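Local coordinates for DotU family type IV/VI secretion system protein (Acinetobacter baumannii, PDB 6Y4R) that is the cytoplasmic domain of TssL, a DotU-family component of the type VI secretion system, probably acting as part of its membrane complex, at residues 66-71 / 136-141; 10-15 / 125-130. One frame throughout, in Å; residues are numbered along the deposited sequence.

Overall arrangement
After the short helix 4-7 the chain forms helix 9-19, where contact 2 leaves at 10-15, then returns through helix 27-47 to helix 52-71. Contact 1 leaves from the end of that third long helix, at 66-71. Contact 2 closes first, on 125-130 near the end of helix 119-130; contact 1, after 64 intervening residues, closes on the loop 136-141 ahead of helix 143-159. The two therefore cross: their segments alternate along the chain. Their centres lie 14 Å apart, and they meet where Ile15 packs on Ile66 and Thr69. Contact 2 joins helices in the buried interior of this all-helical domain; contact 1 is a salt bridge at its surface.

Contact 1: 66-71 / 136-141; sequences IDETIV and KYRIES
Arg138 reaches back from the loop after helix 119-130 to put one guanidinium nitrogen on the carboxylate of Glu68. Glu68 is the side chain to follow. Its CB leaves helix 52-71 toward the loop, and with CG anti to the backbone N (chi1 162°) and the next torsion also extended, the chain runs straight out from the helix. Glu68 CG already lies 4.0 Å from Arg138 NH2, and the carboxyl carbon Glu68 CD is 3.6 Å from the same nitrogen. At the tip, Glu68 OE2 accepts a hydrogen bond from Arg138 NH2 at 3.0 Å, nearly straight on the donor side with an N-H...O angle of 163°. The two groups meet unevenly. OE2 sits at the edge of the guanidinium, practically in its plane, whereas the nitrogen stands well above the carboxylate plane; the two planes are perpendicular. Arg138 starts from the opposite direction and is bent at chi3 (-57°), which turns its head toward the acid. The pair is therefore a salt bridge made through one nitrogen and one oxygen, not a bidentate one. Arg138 NE stays 4.1 Å from Glu68 OE2.

Both carboxylate oxygens also have backbone partners: OE2 takes the N-H of Gln134, and OE1 that of Gly135. Glu68 thus grips the turn after helix 119-130 with its two oxygens, and the arginine adds a third bond from the surface side. Two amide donors and a positive charge around one carboxylate would be expected to favour its ionised form, consistent with a charged acid that ties the end of helix 52-71 to this loop.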
loop_
_atom_site.group_PDB
_atom_site.type_symbol
_atom_site.label_atom_id
_atom_site.label_comp_id
_atom_site.label_asym_id
_atom_site.label_seq_id
_atom_site.Cartn_x
_atom_site.Cartn_y
_atom_site.Cartn_z
ATOM N N ILE A 66 0.650 3.854 -2.772
ATOM C CA ILE A 66 0.122 4.910 -3.639
ATOM C C ILE A 66 1.141 6.034 -3.801
ATOM O O ILE A 66 1.275 6.605 -4.891
ATOM C CB ILE A 66 -1.221 5.440 -3.096
ATOM C CG1 ILE A 66 -1.835 6.464 -4.050
ATOM C CG2 ILE A 66 -1.057 6.056 -1.706
ATOM C CD1 ILE A 66 -2.063 5.945 -5.419
ATOM N N ASP A 67 1.913 6.334 -2.747
ATOM C CA ASP A 67 2.887 7.413 -2.869
ATOM C C ASP A 67 3.968 7.070 -3.887
ATOM O O ASP A 67 4.303 7.899 -4.745
ATOM C CB ASP A 67 3.563 7.727 -1.526
ATOM C CG ASP A 67 2.697 8.557 -0.557
ATOM O OD1 ASP A 67 1.614 9.057 -0.939
ATOM O OD2 ASP A 67 3.181 8.825 0.570
ATOM N N GLU A 68 4.479 5.833 -3.860
ATOM C CA GLU A 68 5.598 5.496 -4.741
ATOM C C GLU A 68 5.153 5.196 -6.161
ATOM O O GLU A 68 5.915 5.422 -7.107
ATOM C CB GLU A 68 6.411 4.339 -4.160
ATOM C CG GLU A 68 7.308 3.631 -5.180
ATOM C CD GLU A 68 8.017 2.387 -4.637
ATOM O OE1 GLU A 68 8.717 2.517 -3.618
ATOM O OE2 GLU A 68 7.877 1.281 -5.213
ATOM N N THR A 69 3.933 4.693 -6.331
ATOM C CA THR A 69 3.382 4.531 -7.670
ATOM C C THR A 69 3.350 5.871 -8.390
ATOM O O THR A 69 3.715 5.970 -9.569
ATOM C CB THR A 69 1.982 3.924 -7.584
ATOM O OG1 THR A 69 2.059 2.630 -6.978
ATOM C CG2 THR A 69 1.364 3.802 -8.944
ATOM N N ILE A 70 2.895 6.913 -7.688
ATOM C CA ILE A 70 2.757 8.241 -8.280
ATOM C C ILE A 70 4.121 8.886 -8.510
ATOM O O ILE A 70 4.380 9.456 -9.575
ATOM C CB ILE A 70 1.861 9.119 -7.395
ATOM C CG1 ILE A 70 0.402 8.683 -7.545
ATOM C CG2 ILE A 70 2.085 10.603 -7.720
ATOM C CD1 ILE A 70 -0.521 9.349 -6.602
ATOM N N VAL A 71 5.005 8.840 -7.511
ATOM C CA VAL A 71 6.265 9.569 -7.622
ATOM C C VAL A 71 7.244 8.924 -8.619
ATOM O O VAL A 71 8.086 9.630 -9.186
ATOM C CB VAL A 71 6.870 9.754 -6.204
ATOM C CG1 VAL A 71 7.528 8.450 -5.650
ATOM C CG2 VAL A 71 7.829 10.926 -6.179
ATOM N N LYS A 136 12.763 0.142 -0.493
ATOM C CA LYS A 136 14.208 0.157 -0.344
ATOM C C LYS A 136 14.921 -0.771 -1.319
ATOM O O LYS A 136 16.110 -0.571 -1.591
ATOM C CB LYS A 136 14.508 -0.162 1.121
ATOM C CG LYS A 136 15.856 -0.703 1.439
ATOM C CD LYS A 136 15.803 -1.594 2.680
ATOM C CE LYS A 136 14.899 -2.799 2.441
ATOM N NZ LYS A 136 14.864 -3.706 3.639
ATOM N N TYR A 137 14.203 -1.730 -1.904
ATOM C CA TYR A 137 14.755 -2.674 -2.867
ATOM C C TYR A 137 14.929 -2.082 -4.255
ATOM O O TYR A 137 15.477 -2.766 -5.128
ATOM C CB TYR A 137 13.859 -3.903 -2.970
ATOM C CG TYR A 137 13.946 -4.805 -1.773
ATOM C CD1 TYR A 137 13.145 -4.590 -0.665
ATOM C CD2 TYR A 137 14.827 -5.866 -1.746
ATOM C CE1 TYR A 137 13.215 -5.407 0.437
ATOM C CE2 TYR A 137 14.902 -6.689 -0.649
ATOM C CZ TYR A 137 14.088 -6.454 0.437
ATOM O OH TYR A 137 14.136 -7.258 1.546
ATOM N N ARG A 138 14.461 -0.850 -4.485
ATOM C CA ARG A 138 14.585 -0.221 -5.795
ATOM C C ARG A 138 16.042 0.080 -6.150
ATOM O O ARG A 138 16.427 -0.046 -7.323
ATOM C CB ARG A 138 13.738 1.055 -5.843
ATOM C CG ARG A 138 13.762 1.762 -7.205
ATOM C CD ARG A 138 12.701 2.870 -7.364
ATOM N NE ARG A 138 11.345 2.379 -7.142
ATOM C CZ ARG A 138 10.562 1.884 -8.097
ATOM N NH1 ARG A 138 11.007 1.805 -9.347
ATOM N NH2 ARG A 138 9.339 1.442 -7.798
ATOM N N ILE A 139 16.865 0.454 -5.169
ATOM C CA ILE A 139 18.273 0.767 -5.409
ATOM C C ILE A 139 19.179 -0.427 -5.118
ATOM O O ILE A 139 20.194 -0.611 -5.793
ATOM C CB ILE A 139 18.716 2.023 -4.620
ATOM C CG1 ILE A 139 18.111 2.072 -3.206
ATOM C CG2 ILE A 139 18.407 3.296 -5.422
ATOM C CD1 ILE A 139 18.827 1.212 -2.179
ATOM N N GLU A 140 18.832 -1.257 -4.134
ATOM C CA GLU A 140 19.484 -2.552 -4.006
ATOM C C GLU A 140 19.126 -3.446 -5.197
ATOM O O GLU A 140 18.296 -3.102 -6.052
ATOM C CB GLU A 140 19.070 -3.238 -2.705
ATOM C CG GLU A 140 19.614 -2.569 -1.469
ATOM C CD GLU A 140 18.730 -2.765 -0.254
ATOM O OE1 GLU A 140 18.348 -3.914 0.056
ATOM O OE2 GLU A 140 18.424 -1.753 0.403
ATOM N N SER A 141 19.792 -4.604 -5.251
ATOM C CA SER A 141 19.403 -5.680 -6.159
ATOM C C SER A 141 17.886 -5.832 -6.172
ATOM O O SER A 141 17.225 -5.689 -5.141
ATOM C CB SER A 141 20.079 -6.996 -5.732
ATOM O OG SER A 141 19.342 -8.139 -6.139
#

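Contact 2: 10-15 / 125-130; sequences DGFYLI and FHYCLL
Phe12 turns one face of its ring to the edge of Tyr127, the two rings meeting as a T-shaped, edge-to-face pair. Their centroids are 4.9 Å apart and their planes stand at 79°. The touching edge of the tyrosine is its CD2-CE2 side: Tyr127 CD2 lies 3.6 Å from Phe12 CE2, and Tyr127 CE2 is equally close to Phe12 CD2. Tyr127 CD2 stands 3.5 Å above the Phe12 ring plane, displaced from the centre toward the rim, so the hydrogens of that edge point at the pi face. On helix 119-130, chi1 of -166° sets the Tyr127 ring beside its own carbonyl carbon and pointing at helix 9-19.

One residue further along, Cys128 reaches the same phenylalanine differently. Cys128 SG sits beside the ring, 3.9 Å from Phe12 CE1 and 5.1 Å from the ring centroid, close to the ring plane; this is a sulfur-aromatic contact at the edge. Phe12 is thus met over a face by one neighbour and at its rim by the next, which should restrict how its ring can turn. Cys128 also packs on Leu65 of helix 52-71, and Ile15, a turn beyond Phe12, leans on Phe62 and Ile66 of that helix. Such apolar, aromatic packing between helices is characteristic of the core of an all-helical domain, here the DotU fold.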
loop_
_atom_site.group_PDB
_atom_site.type_symbol
_atom_site.label_atom_id
_atom_site.label_comp_id
_atom_site.label_asym_id
_atom_site.label_seq_id
_atom_site.Cartn_x
_atom_site.Cartn_y
_atom_site.Cartn_z
ATOM N N ASP A 10 -11.728 -0.930 -3.449
ATOM C CA ASP A 10 -11.925 0.323 -4.183
ATOM C C ASP A 10 -10.629 1.126 -4.293
ATOM O O ASP A 10 -10.363 1.740 -5.334
ATOM C CB ASP A 10 -13.009 1.171 -3.513
ATOM C CG ASP A 10 -14.429 0.649 -3.767
ATOM O OD1 ASP A 10 -14.624 -0.223 -4.655
ATOM O OD2 ASP A 10 -15.364 1.136 -3.086
ATOM N N GLY A 11 -9.814 1.133 -3.231
ATOM C CA GLY A 11 -8.559 1.874 -3.261
ATOM C C GLY A 11 -7.515 1.254 -4.175
ATOM O O GLY A 11 -6.795 1.970 -4.884
ATOM N N PHE A 12 -7.389 -0.084 -4.141
ATOM C CA PHE A 12 -6.413 -0.774 -4.978
ATOM C C PHE A 12 -6.719 -0.619 -6.464
ATOM O O PHE A 12 -5.806 -0.692 -7.293
ATOM C CB PHE A 12 -6.355 -2.269 -4.625
ATOM C CG PHE A 12 -5.593 -2.573 -3.369
ATOM C CD1 PHE A 12 -4.361 -1.982 -3.125
ATOM C CD2 PHE A 12 -6.085 -3.486 -2.448
ATOM C CE1 PHE A 12 -3.639 -2.261 -1.950
ATOM C CE2 PHE A 12 -5.363 -3.783 -1.265
ATOM C CZ PHE A 12 -4.139 -3.162 -1.021
ATOM N N TYR A 13 -7.992 -0.425 -6.830
ATOM C CA TYR A 13 -8.336 -0.247 -8.246
ATOM C C TYR A 13 -7.750 1.034 -8.812
ATOM O O TYR A 13 -7.426 1.103 -10.007
ATOM C CB TYR A 13 -9.838 -0.205 -8.463
ATOM C CG TYR A 13 -10.210 0.071 -9.923
ATOM C CD1 TYR A 13 -9.756 -0.764 -10.943
ATOM C CD2 TYR A 13 -11.008 1.168 -10.285
ATOM C CE1 TYR A 13 -10.099 -0.522 -12.284
ATOM C CE2 TYR A 13 -11.346 1.421 -11.613
ATOM C CZ TYR A 13 -10.895 0.580 -12.603
ATOM O OH TYR A 13 -11.283 0.913 -13.890
ATOM N N LEU A 14 -7.663 2.075 -7.979
ATOM C CA LEU A 14 -7.093 3.356 -8.385
ATOM C C LEU A 14 -5.571 3.296 -8.429
ATOM O O LEU A 14 -4.958 4.033 -9.208
ATOM C CB LEU A 14 -7.554 4.462 -7.431
ATOM C CG LEU A 14 -9.046 4.663 -7.114
ATOM C CD1 LEU A 14 -9.212 5.696 -6.021
ATOM C CD2 LEU A 14 -9.824 5.094 -8.335
ATOM N N ILE A 15 -4.963 2.409 -7.617
ATOM C CA ILE A 15 -3.551 2.054 -7.781
ATOM C C ILE A 15 -3.328 1.395 -9.130
ATOM O O ILE A 15 -2.322 1.636 -9.805
ATOM C CB ILE A 15 -3.092 1.085 -6.682
ATOM C CG1 ILE A 15 -3.332 1.621 -5.269
ATOM C CG2 ILE A 15 -1.617 0.750 -6.911
ATOM C CD1 ILE A 15 -2.243 2.430 -4.748
ATOM N N PHE A 125 0.103 -6.561 2.824
ATOM C CA PHE A 125 1.488 -6.208 2.514
ATOM C C PHE A 125 2.028 -6.997 1.332
ATOM O O PHE A 125 2.837 -6.465 0.562
ATOM C CB PHE A 125 2.400 -6.424 3.713
ATOM C CG PHE A 125 2.461 -5.252 4.659
ATOM C CD1 PHE A 125 1.350 -4.856 5.370
ATOM C CD2 PHE A 125 3.643 -4.538 4.826
ATOM C CE1 PHE A 125 1.426 -3.779 6.246
ATOM C CE2 PHE A 125 3.707 -3.464 5.683
ATOM C CZ PHE A 125 2.601 -3.091 6.395
ATOM N N HIS A 126 1.613 -8.263 1.177
ATOM C CA HIS A 126 1.986 -9.047 -0.001
ATOM C C HIS A 126 1.369 -8.471 -1.269
ATOM O O HIS A 126 2.039 -8.368 -2.305
ATOM C CB HIS A 126 1.553 -10.505 0.196
ATOM C CG HIS A 126 1.737 -11.380 -1.007
ATOM N ND1 HIS A 126 0.675 -11.860 -1.740
ATOM C CD2 HIS A 126 2.851 -11.902 -1.577
ATOM C CE1 HIS A 126 1.128 -12.626 -2.722
ATOM N NE2 HIS A 126 2.447 -12.664 -2.649
ATOM N N TYR A 127 0.098 -8.073 -1.200
ATOM C CA TYR A 127 -0.598 -7.539 -2.370
ATOM C C TYR A 127 -0.050 -6.185 -2.808
ATOM O O TYR A 127 -0.059 -5.876 -4.001
ATOM C CB TYR A 127 -2.097 -7.465 -2.077
ATOM C CG TYR A 127 -2.938 -7.253 -3.298
ATOM C CD1 TYR A 127 -2.961 -8.191 -4.311
ATOM C CD2 TYR A 127 -3.757 -6.148 -3.412
ATOM C CE1 TYR A 127 -3.740 -8.002 -5.445
ATOM C CE2 TYR A 127 -4.552 -5.949 -4.538
ATOM C CZ TYR A 127 -4.539 -6.881 -5.548
ATOM O OH TYR A 127 -5.320 -6.700 -6.665
ATOM N N CYS A 128 0.415 -5.363 -1.875
ATOM C CA CYS A 128 1.121 -4.148 -2.264
ATOM C C CYS A 128 2.427 -4.493 -2.975
ATOM O O CYS A 128 2.872 -3.761 -3.866
ATOM C CB CYS A 128 1.382 -3.290 -1.033
ATOM S SG CYS A 128 -0.143 -2.672 -0.279
ATOM N N LEU A 129 3.079 -5.589 -2.571
ATOM C CA LEU A 129 4.285 -6.007 -3.279
ATOM C C LEU A 129 3.975 -6.502 -4.699
ATOM O O LEU A 129 4.707 -6.160 -5.636
ATOM C CB LEU A 129 5.034 -7.078 -2.466
ATOM C CG LEU A 129 5.648 -6.597 -1.139
ATOM C CD1 LEU A 129 5.999 -7.742 -0.191
ATOM C CD2 LEU A 129 6.889 -5.755 -1.414
ATOM N N LEU A 130 2.869 -7.255 -4.900
ATOM C CA LEU A 130 2.509 -7.662 -6.270
ATOM C C LEU A 130 2.043 -6.498 -7.142
ATOM O O LEU A 130 2.156 -6.595 -8.373
ATOM C CB LEU A 130 1.418 -8.747 -6.320
ATOM C CG LEU A 130 1.440 -10.074 -5.565
ATOM C CD1 LEU A 130 0.056 -10.751 -5.585
ATOM C CD2 LEU A 130 2.468 -10.939 -6.224
#